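Local atomic coordinates of cyclic nucleotide-binding protein (Brucella abortus biovar 1, PDB entry 5D1I), a protein that is of unknown function but has a cyclic nucleotide-binding fold and may be related to DNA-binding transcription factors. Residues D13-L18 with L34-A39; G47-R52 with G104-V109; Y61-G66 with P86-G91; G66-F71 with V109-I114. All coordinates share one frame; numbering follows the deposited sequence.

Contact 1. Residues D13-L18 with L34-A39; sequences DDIRIL and LLAFGA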
loop_
_atom_site.group_PDB
_atom_site.type_symbol
_atom_site.label_atom_id
_atom_site.label_comp_id
_atom_site.label_asym_id
_atom_site.label_seq_id
_atom_site.Cartn_x
_atom_site.Cartn_y
_atom_site.Cartn_z
ATOM N N ASP A 13 9.139 11.869 7.706
ATOM C CA ASP A 13 8.319 10.730 8.098
ATOM C C ASP A 13 7.234 10.485 7.052
ATOM O O ASP A 13 6.967 9.340 6.675
ATOM C CB ASP A 13 7.691 10.959 9.475
ATOM C CG ASP A 13 8.728 11.229 10.554
ATOM O OD1 ASP A 13 9.897 10.823 10.376
ATOM O OD2 ASP A 13 8.372 11.844 11.581
ATOM N N ASP A 14 6.615 11.569 6.589
ATOM C CA ASP A 14 5.573 11.494 5.566
ATOM C C ASP A 14 6.081 10.825 4.297
ATOM O O ASP A 14 5.445 9.916 3.763
ATOM C CB ASP A 14 5.042 12.888 5.231
ATOM C CG ASP A 14 4.258 13.499 6.367
ATOM O OD1 ASP A 14 3.923 12.763 7.320
ATOM O OD2 ASP A 14 3.964 14.710 6.307
ATOM N N ILE A 15 7.229 11.290 3.818
ATOM C CA ILE A 15 7.847 10.734 2.622
ATOM C C ILE A 15 8.096 9.233 2.767
ATOM O O ILE A 15 7.774 8.458 1.867
ATOM C CB ILE A 15 9.164 11.453 2.295
ATOM C CG1 ILE A 15 8.879 12.898 1.864
ATOM C CG2 ILE A 15 9.928 10.706 1.211
ATOM C CD1 ILE A 15 10.119 13.695 1.535
ATOM N N ARG A 16 8.649 8.821 3.905
ATOM C CA ARG A 16 8.919 7.404 4.132
ATOM C C ARG A 16 7.631 6.591 4.095
ATOM O O ARG A 16 7.573 5.534 3.468
ATOM C CB ARG A 16 9.630 7.179 5.469
ATOM C CG ARG A 16 10.109 5.743 5.648
ATOM C CD ARG A 16 10.343 5.382 7.109
ATOM N NE ARG A 16 9.144 5.564 7.923
ATOM C CZ ARG A 16 8.126 4.709 7.971
ATOM N NH1 ARG A 16 8.140 3.599 7.241
ATOM N NH2 ARG A 16 7.082 4.969 8.747
ATOM N N ILE A 17 6.600 7.094 4.766
ATOM C CA ILE A 17 5.316 6.400 4.826
ATOM C C ILE A 17 4.692 6.279 3.438
ATOM O O ILE A 17 4.262 5.199 3.035
ATOM C CB ILE A 17 4.324 7.120 5.766
ATOM C CG1 ILE A 17 4.763 6.975 7.222
ATOM C CG2 ILE A 17 2.929 6.554 5.603
ATOM C CD1 ILE A 17 3.800 7.601 8.206
ATOM N N LEU A 18 4.659 7.389 2.709
ATOM C CA LEU A 18 4.077 7.403 1.369
ATOM C C LEU A 18 4.830 6.472 0.427
ATOM O O LEU A 18 4.250 5.922 -0.506
ATOM C CB LEU A 18 4.067 8.822 0.802
ATOM C CG LEU A 18 3.112 9.814 1.471
ATOM C CD1 LEU A 18 3.364 11.212 0.949
ATOM C CD2 LEU A 18 1.663 9.417 1.240
ATOM N N LEU A 34 6.853 16.042 -3.496
ATOM C CA LEU A 34 5.718 16.751 -4.082
ATOM C C LEU A 34 4.409 16.238 -3.506
ATOM O O LEU A 34 3.526 17.014 -3.136
ATOM C CB LEU A 34 5.705 16.590 -5.601
ATOM C CG LEU A 34 6.520 17.552 -6.459
ATOM C CD1 LEU A 34 6.200 17.318 -7.929
ATOM C CD2 LEU A 34 6.232 18.992 -6.068
ATOM N N LEU A 35 4.301 14.916 -3.439
ATOM C CA LEU A 35 3.125 14.260 -2.894
ATOM C C LEU A 35 2.905 14.633 -1.435
ATOM O O LEU A 35 1.782 14.917 -1.018
ATOM C CB LEU A 35 3.264 12.747 -3.035
ATOM C CG LEU A 35 2.012 11.911 -2.801
ATOM C CD1 LEU A 35 0.977 12.199 -3.877
ATOM C CD2 LEU A 35 2.386 10.440 -2.780
ATOM N N ALA A 36 3.982 14.634 -0.658
ATOM C CA ALA A 36 3.889 14.965 0.757
ATOM C C ALA A 36 3.461 16.418 0.942
ATOM O O ALA A 36 2.699 16.731 1.853
ATOM C CB ALA A 36 5.211 14.705 1.452
ATOM N N PHE A 37 3.935 17.295 0.061
ATOM C CA PHE A 37 3.545 18.703 0.103
ATOM C C PHE A 37 2.109 18.915 -0.375
ATOM O O PHE A 37 1.386 19.757 0.155
ATOM C CB PHE A 37 4.501 19.549 -0.739
ATOM C CG PHE A 37 5.690 20.066 0.024
ATOM C CD1 PHE A 37 6.790 19.253 0.258
ATOM C CD2 PHE A 37 5.712 21.369 0.498
ATOM C CE1 PHE A 37 7.888 19.729 0.954
ATOM C CE2 PHE A 37 6.807 21.851 1.200
ATOM C CZ PHE A 37 7.897 21.031 1.426
ATOM N N GLY A 38 1.701 18.150 -1.382
ATOM C CA GLY A 38 0.377 18.302 -1.958
ATOM C C GLY A 38 -0.692 17.696 -1.076
ATOM O O GLY A 38 -1.869 18.044 -1.169
ATOM N N ALA A 39 -0.270 16.782 -0.210
ATOM C CA ALA A 39 -1.170 16.087 0.696
ATOM C C ALA A 39 -1.810 17.030 1.706
ATOM O O ALA A 39 -1.247 18.070 2.039
ATOM C CB ALA A 39 -0.425 14.995 1.412
#
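Ala36 presents its methyl group to three side chains of the first helix, Asp14, Ile15 and Leu18, and these apolar touches make up most of the contact. Helix 13-18 and helix 34-38 approach to 9.3 Å between axes, their N-to-C directions 112° apart, and a residue as small as Ala36 lets the backbones come close: the CA atoms of Ile15 and Ala36 are 6.1 Å apart. Leu18 covers the most surface on its side. Its CD1 lies 3.8 Å from Ala36 CA and also meets the CB methyl of that residue. The same CD1 touches the next residue back, with Leu35 CD2 at 3.9 Å; Leu35 CG stands anti to its own backbone N (chi1 -167°), which starts that side chain off beside Leu18. About a quarter-turn round the methyl, Ile15 brings CG1 to 4.1 Å from Ala36 CB. Asp14 contributes its CB methylene, at 4.2 Å from Ala36 CB.

Polar chemistry is directed elsewhere. The carboxylate of Asp14, although buried, forms a salt bridge with Arg41 through OD1. Phe24, in the loop between the helices, lies against Leu18 and Leu35, and Ile116 of strand 111-117 packs on Leu35, joining the helices to the barrel sheet. With no hydrogen bond or salt bridge between them, the two helices meet here by apolar packing.

Contact 2. Residues G47-R52 with G104-V109; sequences GRELFR and GAVADV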
loop_
_atom_site.group_PDB
_atom_site.type_symbol
_atom_site.label_atom_id
_atom_site.label_comp_id
_atom_site.label_asym_id
_atom_site.label_seq_id
_atom_site.Cartn_x
_atom_site.Cartn_y
_atom_site.Cartn_z
ATOM N N GLY A 47 -14.011 8.623 17.489
ATOM C CA GLY A 47 -15.415 8.542 17.137
ATOM C C GLY A 47 -15.769 9.230 15.832
ATOM O O GLY A 47 -16.894 9.101 15.353
ATOM N N ARG A 48 -14.824 9.961 15.245
ATOM C CA ARG A 48 -15.094 10.612 13.967
ATOM C C ARG A 48 -15.088 9.625 12.811
ATOM O O ARG A 48 -14.196 8.781 12.692
ATOM C CB ARG A 48 -14.086 11.721 13.666
ATOM C CG ARG A 48 -14.287 12.298 12.267
ATOM C CD ARG A 48 -13.355 13.436 11.945
ATOM N NE ARG A 48 -13.676 14.040 10.656
ATOM C CZ ARG A 48 -13.096 15.137 10.183
ATOM N NH1 ARG A 48 -12.163 15.752 10.895
ATOM N NH2 ARG A 48 -13.447 15.619 9.000
ATOM N N GLU A 49 -16.085 9.742 11.948
ATOM C CA GLU A 49 -16.101 8.954 10.732
ATOM C C GLU A 49 -15.498 9.735 9.588
ATOM O O GLU A 49 -15.796 10.915 9.388
ATOM C CB GLU A 49 -17.514 8.522 10.389
ATOM C CG GLU A 49 -18.078 7.540 11.378
ATOM C CD GLU A 49 -19.418 7.015 10.951
ATOM O OE1 GLU A 49 -19.488 6.351 9.894
ATOM O OE2 GLU A 49 -20.399 7.270 11.673
ATOM N N LEU A 50 -14.633 9.056 8.847
ATOM C CA LEU A 50 -13.958 9.631 7.700
ATOM C C LEU A 50 -14.917 9.706 6.517
ATOM O O LEU A 50 -14.956 10.697 5.790
ATOM C CB LEU A 50 -12.732 8.787 7.352
ATOM C CG LEU A 50 -11.486 9.489 6.824
ATOM C CD1 LEU A 50 -11.276 10.813 7.537
ATOM C CD2 LEU A 50 -10.289 8.575 7.009
ATOM N N PHE A 51 -15.698 8.647 6.345
ATOM C CA PHE A 51 -16.612 8.535 5.218
ATOM C C PHE A 51 -17.660 7.461 5.469
ATOM O O PHE A 51 -17.499 6.624 6.355
ATOM C CB PHE A 51 -15.839 8.214 3.936
ATOM C CG PHE A 51 -14.847 7.091 4.090
ATOM C CD1 PHE A 51 -15.271 5.778 4.228
ATOM C CD2 PHE A 51 -13.488 7.349 4.086
ATOM C CE1 PHE A 51 -14.365 4.754 4.359
ATOM C CE2 PHE A 51 -12.578 6.326 4.221
ATOM C CZ PHE A 51 -13.012 5.028 4.358
ATOM N N ARG A 52 -18.723 7.472 4.671
ATOM C CA ARG A 52 -19.746 6.441 4.775
ATOM C C ARG A 52 -19.515 5.356 3.731
ATOM O O ARG A 52 -19.082 5.636 2.618
ATOM C CB ARG A 52 -21.144 7.049 4.620
ATOM C CG ARG A 52 -22.284 6.045 4.732
ATOM C CD ARG A 52 -23.400 6.563 5.633
ATOM N NE ARG A 52 -24.461 5.577 5.819
ATOM C CZ ARG A 52 -25.741 5.784 5.518
ATOM N NH1 ARG A 52 -26.132 6.952 5.023
ATOM N NH2 ARG A 52 -26.636 4.826 5.722
ATOM N N GLY A 104 -17.159 1.202 5.925
ATOM C CA GLY A 104 -17.200 2.369 6.783
ATOM C C GLY A 104 -15.857 2.459 7.482
ATOM O O GLY A 104 -15.075 1.509 7.448
ATOM N N ALA A 105 -15.578 3.599 8.100
ATOM C CA ALA A 105 -14.337 3.791 8.841
ATOM C C ALA A 105 -14.533 4.831 9.930
ATOM O O ALA A 105 -15.019 5.925 9.662
ATOM C CB ALA A 105 -13.217 4.211 7.909
ATOM N N VAL A 106 -14.154 4.485 11.155
ATOM C CA VAL A 106 -14.259 5.401 12.283
ATOM C C VAL A 106 -12.966 5.380 13.094
ATOM O O VAL A 106 -12.368 4.324 13.298
ATOM C CB VAL A 106 -15.465 5.046 13.189
ATOM C CG1 VAL A 106 -15.327 3.635 13.744
ATOM C CG2 VAL A 106 -15.619 6.057 14.320
ATOM N N ALA A 107 -12.524 6.554 13.532
ATOM C CA ALA A 107 -11.346 6.649 14.385
ATOM C C ALA A 107 -11.660 6.130 15.780
ATOM O O ALA A 107 -12.576 6.625 16.434
ATOM C CB ALA A 107 -10.852 8.086 14.455
ATOM N N ASP A 108 -10.904 5.132 16.228
ATOM C CA ASP A 108 -11.051 4.600 17.582
ATOM C C ASP A 108 -10.461 5.558 18.600
ATOM O O ASP A 108 -11.015 5.767 19.675
ATOM C CB ASP A 108 -10.373 3.237 17.709
ATOM C CG ASP A 108 -10.932 2.216 16.743
ATOM O OD1 ASP A 108 -12.110 2.346 16.357
ATOM O OD2 ASP A 108 -10.196 1.281 16.368
ATOM N N VAL A 109 -9.310 6.120 18.255
ATOM C CA VAL A 109 -8.635 7.100 19.093
ATOM C C VAL A 109 -8.266 8.282 18.212
ATOM O O VAL A 109 -8.482 8.231 16.997
ATOM C CB VAL A 109 -7.375 6.518 19.752
ATOM C CG1 VAL A 109 -7.741 5.373 20.683
ATOM C CG2 VAL A 109 -6.395 6.051 18.686
#
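Gly47 and Ala107 begin an antiparallel pairing in which Gly47 N donates to Ala107 O (2.7 Å), Ala107 N returns a nearly straight bond to Arg48 O (2.9 Å, 170° at the hydrogen), and Leu50 N reaches Ala105 O over a longer 3.3 Å. Between the last two bonds Glu49 and Val106 form a non-hydrogen-bonded pair, their CA atoms 4.3 Å apart, and CA-H...O contacts run from Val106 CA to Arg48 O and from Glu49 CA to Ala105 O. The chain turns a corner at Leu50, and the pairing weakens there.

On the face carrying Glu49 and Val106, the two side chains cross obliquely, Glu49 CG lying 4.0 Å from Val106 CB. Val106 CG2, anti to its backbone N, rests 3.5 Å from Gly47 O and about as close to Arg48 O, just before strand 49-51. The carboxylate of Glu49 goes past this contact to a salt bridge with Arg78. On the other face Phe51 brings the far end of its ring to Ala105: CZ is 3.6 Å from Ala105 CB, with CE1 slightly farther. Arg101 adds a cation-pi interaction with this ring.

Strand 104-107 is thus lined on this side by 49-51, and on its other side it pairs with strand 68-74, where Phe71 packs on Val106 and Ile68 and Leu70 on Ala105. Leu50 and Phe51 both touch Tyr61 of strand 56-63, while Leu44 of strand 40-44 touches both Leu50 and Ala107.

Contact 3. Residues Y61-G66 with P86-G91; sequences YIIVTG and PGAILG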
loop_
_atom_site.group_PDB
_atom_site.type_symbol
_atom_site.label_atom_id
_atom_site.label_comp_id
_atom_site.label_asym_id
_atom_site.label_seq_id
_atom_site.Cartn_x
_atom_site.Cartn_y
_atom_site.Cartn_z
ATOM N N TYR A 61 -6.766 8.014 2.001
ATOM C CA TYR A 61 -6.262 8.406 3.307
ATOM C C TYR A 61 -5.184 7.434 3.748
ATOM O O TYR A 61 -5.377 6.223 3.689
ATOM C CB TYR A 61 -7.385 8.432 4.346
ATOM C CG TYR A 61 -8.511 9.391 4.038
ATOM C CD1 TYR A 61 -8.466 10.707 4.480
ATOM C CD2 TYR A 61 -9.628 8.980 3.318
ATOM C CE1 TYR A 61 -9.489 11.590 4.206
ATOM C CE2 TYR A 61 -10.661 9.859 3.041
ATOM C CZ TYR A 61 -10.583 11.163 3.488
ATOM O OH TYR A 61 -11.604 12.047 3.223
ATOM N N ILE A 62 -4.052 7.962 4.200
ATOM C CA ILE A 62 -3.003 7.119 4.748
ATOM C C ILE A 62 -2.851 7.453 6.220
ATOM O O ILE A 62 -2.709 8.620 6.584
ATOM C CB ILE A 62 -1.652 7.308 4.019
ATOM C CG1 ILE A 62 -1.766 6.911 2.543
ATOM C CG2 ILE A 62 -0.571 6.485 4.685
ATOM C CD1 ILE A 62 -2.201 8.033 1.623
ATOM N N ILE A 63 -2.906 6.432 7.067
ATOM C CA ILE A 63 -2.783 6.637 8.505
ATOM C C ILE A 63 -1.334 6.867 8.901
ATOM O O ILE A 63 -0.452 6.096 8.527
ATOM C CB ILE A 63 -3.333 5.442 9.299
ATOM C CG1 ILE A 63 -4.801 5.202 8.958
ATOM C CG2 ILE A 63 -3.171 5.676 10.800
ATOM C CD1 ILE A 63 -5.395 4.000 9.667
ATOM N N VAL A 64 -1.097 7.937 9.652
ATOM C CA VAL A 64 0.220 8.220 10.201
ATOM C C VAL A 64 0.296 7.733 11.644
ATOM O O VAL A 64 1.144 6.912 11.990
ATOM C CB VAL A 64 0.548 9.722 10.145
ATOM C CG1 VAL A 64 1.893 10.004 10.803
ATOM C CG2 VAL A 64 0.541 10.210 8.706
ATOM N N THR A 65 -0.594 8.246 12.485
ATOM C CA THR A 65 -0.714 7.761 13.856
ATOM C C THR A 65 -2.181 7.523 14.196
ATOM O O THR A 65 -3.059 8.200 13.669
ATOM C CB THR A 65 -0.107 8.747 14.881
ATOM O OG1 THR A 65 -0.792 10.003 14.806
ATOM C CG2 THR A 65 1.375 8.962 14.618
ATOM N N GLY A 66 -2.443 6.558 15.072
ATOM C CA GLY A 66 -3.797 6.306 15.533
ATOM C C GLY A 66 -4.369 4.979 15.076
ATOM O O GLY A 66 -3.666 4.148 14.498
ATOM N N PRO A 86 -1.005 2.722 11.555
ATOM C CA PRO A 86 0.014 3.435 10.775
ATOM C C PRO A 86 0.414 2.692 9.502
ATOM O O PRO A 86 0.674 1.487 9.538
ATOM C CB PRO A 86 1.191 3.528 11.748
ATOM C CG PRO A 86 0.544 3.567 13.096
ATOM C CD PRO A 86 -0.659 2.651 12.985
ATOM N N GLY A 87 0.420 3.405 8.381
ATOM C CA GLY A 87 0.816 2.822 7.116
ATOM C C GLY A 87 -0.339 2.341 6.263
ATOM O O GLY A 87 -0.192 2.191 5.052
ATOM N N ALA A 88 -1.491 2.093 6.879
ATOM C CA ALA A 88 -2.642 1.609 6.121
ATOM C C ALA A 88 -3.152 2.703 5.203
ATOM O O ALA A 88 -3.160 3.876 5.571
ATOM C CB ALA A 88 -3.756 1.132 7.059
ATOM N N ILE A 89 -3.568 2.320 4.001
ATOM C CA ILE A 89 -4.170 3.273 3.088
ATOM C C ILE A 89 -5.619 2.889 2.820
ATOM O O ILE A 89 -5.945 1.713 2.630
ATOM C CB ILE A 89 -3.387 3.378 1.754
ATOM C CG1 ILE A 89 -4.023 4.430 0.847
ATOM C CG2 ILE A 89 -3.316 2.033 1.037
ATOM C CD1 ILE A 89 -3.166 4.800 -0.337
ATOM N N LEU A 90 -6.490 3.889 2.842
ATOM C CA LEU A 90 -7.898 3.680 2.561
ATOM C C LEU A 90 -8.295 4.438 1.297
ATOM O O LEU A 90 -8.102 5.648 1.211
ATOM C CB LEU A 90 -8.753 4.133 3.744
ATOM C CG LEU A 90 -8.393 3.554 5.113
ATOM C CD1 LEU A 90 -9.305 4.132 6.186
ATOM C CD2 LEU A 90 -8.478 2.033 5.090
ATOM N N GLY A 91 -8.844 3.724 0.322
ATOM C CA GLY A 91 -9.297 4.340 -0.912
ATOM C C GLY A 91 -8.210 4.531 -1.954
ATOM O O GLY A 91 -8.295 5.441 -2.777
#
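Pro86 lays its ring against the backbone where the strand beside it is kinked: its CB is 3.4 Å from Val64 O and its CD approaches Gly66 O. Val64 and Thr65 form a classic beta bulge, both facing Glu112 of strand 111-117, and the chain changes direction at Val64. This belongs to the beta barrel of the cyclic nucleotide-binding domain, in which strand 56-63 pairs antiparallel with the short strand 89-90. Pro86 and Gly87 have the backbone angles of the central residues of a type II turn. From there Gly87 N donates a nearly straight bond to Ile63 O (2.8 Å, 176° at the hydrogen), so the pairing begins before the strand proper. The Ile63 side chain fills in beside this turn, CG2 lying 3.7 Å from Pro86 N while CD1 meets Ala88 CB.

Farther along, Ile63 N reaches Ala88 O at 3.0 Å. Tyr61 and Leu90 then exchange two bonds, Leu90 N to Tyr61 O at 2.7 Å and Tyr61 N to Leu90 O.

Ile62 and Ile89 are the non-hydrogen-bonded pair. Their side chains lie side by side and point the same way, toward the face where Ile17 and Leu18 of helix 11-18 cover Ile62. Tyr61, on the opposite face, packs on Leu50 and Phe51. Beyond the pairing, Gly91 N is hydrogen-bonded to Glu25 of the second subunit, whose Gly22 packs on Ile89. Within the isoleucine pair, Ile89 CG1 is anti to its backbone N (chi1 -178°) and Ile62 CG1 beside its own, and the two CG1 atoms meet at 3.8 Å.

Contact 4. Residues G66-F71 with V109-I114; sequences GTITLF and VETEVI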
loop_
_atom_site.group_PDB
_atom_site.type_symbol
_atom_site.label_atom_id
_atom_site.label_comp_id
_atom_site.label_asym_id
_atom_site.label_seq_id
_atom_site.Cartn_x
_atom_site.Cartn_y
_atom_site.Cartn_z
ATOM N N GLY A 66 -2.443 6.558 15.072
ATOM C CA GLY A 66 -3.797 6.306 15.533
ATOM C C GLY A 66 -4.369 4.979 15.076
ATOM O O GLY A 66 -3.666 4.148 14.498
ATOM N N THR A 67 -5.656 4.780 15.341
ATOM C CA THR A 67 -6.323 3.531 15.000
ATOM C C THR A 67 -7.713 3.796 14.439
ATOM O O THR A 67 -8.490 4.579 14.997
ATOM C CB THR A 67 -6.446 2.593 16.225
ATOM O OG1 THR A 67 -5.165 2.439 16.847
ATOM C CG2 THR A 67 -6.971 1.230 15.804
ATOM N N ILE A 68 -8.017 3.127 13.336
ATOM C CA ILE A 68 -9.302 3.252 12.676
ATOM C C ILE A 68 -9.941 1.876 12.546
ATOM O O ILE A 68 -9.300 0.931 12.091
ATOM C CB ILE A 68 -9.152 3.897 11.283
ATOM C CG1 ILE A 68 -8.907 5.401 11.416
ATOM C CG2 ILE A 68 -10.377 3.627 10.419
ATOM C CD1 ILE A 68 -8.565 6.078 10.103
ATOM N N THR A 69 -11.194 1.759 12.969
ATOM C CA THR A 69 -11.938 0.523 12.777
ATOM C C THR A 69 -12.704 0.550 11.459
ATOM O O THR A 69 -13.467 1.482 11.193
ATOM C CB THR A 69 -12.917 0.273 13.934
ATOM O OG1 THR A 69 -12.174 -0.008 15.122
ATOM C CG2 THR A 69 -13.822 -0.907 13.628
ATOM N N LEU A 70 -12.478 -0.465 10.630
ATOM C CA LEU A 70 -13.228 -0.643 9.394
ATOM C C LEU A 70 -14.446 -1.504 9.671
ATOM O O LEU A 70 -14.352 -2.497 10.389
ATOM C CB LEU A 70 -12.362 -1.292 8.314
ATOM C CG LEU A 70 -11.020 -0.635 7.998
ATOM C CD1 LEU A 70 -10.332 -1.376 6.860
ATOM C CD2 LEU A 70 -11.210 0.833 7.646
ATOM N N PHE A 71 -15.589 -1.140 9.105
ATOM C CA PHE A 71 -16.815 -1.870 9.397
ATOM C C PHE A 71 -17.778 -1.901 8.217
ATOM O O PHE A 71 -17.648 -1.122 7.274
ATOM C CB PHE A 71 -17.513 -1.263 10.625
ATOM C CG PHE A 71 -17.863 0.198 10.476
ATOM C CD1 PHE A 71 -19.060 0.586 9.889
ATOM C CD2 PHE A 71 -17.004 1.180 10.938
ATOM C CE1 PHE A 71 -19.385 1.928 9.759
ATOM C CE2 PHE A 71 -17.322 2.520 10.808
ATOM C CZ PHE A 71 -18.512 2.895 10.221
ATOM N N VAL A 109 -9.310 6.120 18.255
ATOM C CA VAL A 109 -8.635 7.100 19.093
ATOM C C VAL A 109 -8.266 8.282 18.212
ATOM O O VAL A 109 -8.482 8.231 16.997
ATOM C CB VAL A 109 -7.375 6.518 19.752
ATOM C CG1 VAL A 109 -7.741 5.373 20.683
ATOM C CG2 VAL A 109 -6.395 6.051 18.686
ATOM N N GLU A 110 -7.718 9.340 18.807
ATOM C CA GLU A 110 -7.257 10.470 18.008
ATOM C C GLU A 110 -6.275 9.964 16.962
ATOM O O GLU A 110 -5.291 9.308 17.292
ATOM C CB GLU A 110 -6.605 11.553 18.864
ATOM C CG GLU A 110 -6.140 12.739 18.034
ATOM C CD GLU A 110 -5.546 13.847 18.871
ATOM O OE1 GLU A 110 -6.320 14.687 19.371
ATOM O OE2 GLU A 110 -4.308 13.878 19.024
ATOM N N THR A 111 -6.571 10.255 15.702
ATOM C CA THR A 111 -5.861 9.652 14.580
ATOM C C THR A 111 -5.471 10.708 13.557
ATOM O O THR A 111 -6.272 11.576 13.206
ATOM C CB THR A 111 -6.726 8.563 13.907
ATOM O OG1 THR A 111 -6.986 7.519 14.851
ATOM C CG2 THR A 111 -6.033 7.972 12.683
ATOM N N GLU A 112 -4.231 10.636 13.090
ATOM C CA GLU A 112 -3.747 11.574 12.093
ATOM C C GLU A 112 -3.564 10.876 10.764
ATOM O O GLU A 112 -2.890 9.848 10.676
ATOM C CB GLU A 112 -2.436 12.217 12.542
ATOM C CG GLU A 112 -1.804 13.088 11.478
ATOM C CD GLU A 112 -0.916 14.165 12.061
ATOM O OE1 GLU A 112 0.041 14.576 11.373
ATOM O OE2 GLU A 112 -1.181 14.609 13.198
ATOM N N VAL A 113 -4.179 11.434 9.729
ATOM C CA VAL A 113 -4.119 10.841 8.404
ATOM C C VAL A 113 -3.609 11.834 7.368
ATOM O O VAL A 113 -3.730 13.048 7.530
ATOM C CB VAL A 113 -5.496 10.313 7.948
ATOM C CG1 VAL A 113 -5.981 9.198 8.867
ATOM C CG2 VAL A 113 -6.511 11.446 7.887
ATOM N N ILE A 114 -3.032 11.292 6.307
ATOM C CA ILE A 114 -2.629 12.066 5.147
ATOM C C ILE A 114 -3.665 11.854 4.051
ATOM O O ILE A 114 -3.923 10.717 3.663
ATOM C CB ILE A 114 -1.238 11.637 4.649
ATOM C CG1 ILE A 114 -0.152 12.138 5.600
ATOM C CG2 ILE A 114 -0.998 12.132 3.242
ATOM C CD1 ILE A 114 1.218 11.569 5.308
#
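At the N-H edge of the Gly66-Thr67 peptide two groups stand off the plane to opposite sides: Val109 CG2, 3.7 Å from Thr67 N, and Thr111 OG1. No aromatic ring takes part. The plane sits where the barrel of the cyclic nucleotide-binding domain passes from the bulge after strand 56-63 into strand 68-74, and the opposite segment leads from strand 104-107 into strand 111-117.

Because the hydroxyl stands off the peptide plane, the bond from Thr67 N to Thr111 OG1 is weak, 3.1 Å long and bent to 128° at the hydrogen. The same oxygen donates a shorter bond, 2.7 Å, to Val109 O two residues earlier, approaching from above that carbonyl plane. Thr111 OG1 is anti to its own carbonyl carbon (chi1 -62°), on the side of its backbone N, where it can serve both partners and tie the turn before strand 111-117 to the start of strand 68-74.

Gly66 is pressed close: its CA lies 3.5 Å from Thr111 OG1 and 3.8 Å from Glu110 O, and its positive phi (113°) suits a residue with no CB.

Apolar contacts follow. Ile68 and Thr111 cross at about a right angle, Ile68 CG1 approaching the Thr111 methyl, CG2. Ala105 and Val84 flank Ile68 from the neighbouring strands, and Leu42 and Leu44 cover Val113. Beyond that, Ile68 CD1 lies 4.2 Å from Val113 CG1.

Overall arrangement
Along the chain contact 1 closes before the others open. Contact 3 is nested within the loop that contact 2 closes, and contact 4 crosses both, sharing Gly66 with contact 3 and Val109 with contact 2. The centre of contact 4 is 7 Å from those of contacts 2 and 3, while the centres of contacts 1 and 2 lie 22 Å apart on opposite sides of the chain's centre. Strands 104-107 and 68-74 join contacts 2 and 4 in one sheet, and 56-63 and 111-117 join 3 and 4 in the other. Contact 1 meets that second sheet through Ile17 on Ile62 and Ala39 on Ile114, consistent with the N-terminal helices packing against one end of the barrel.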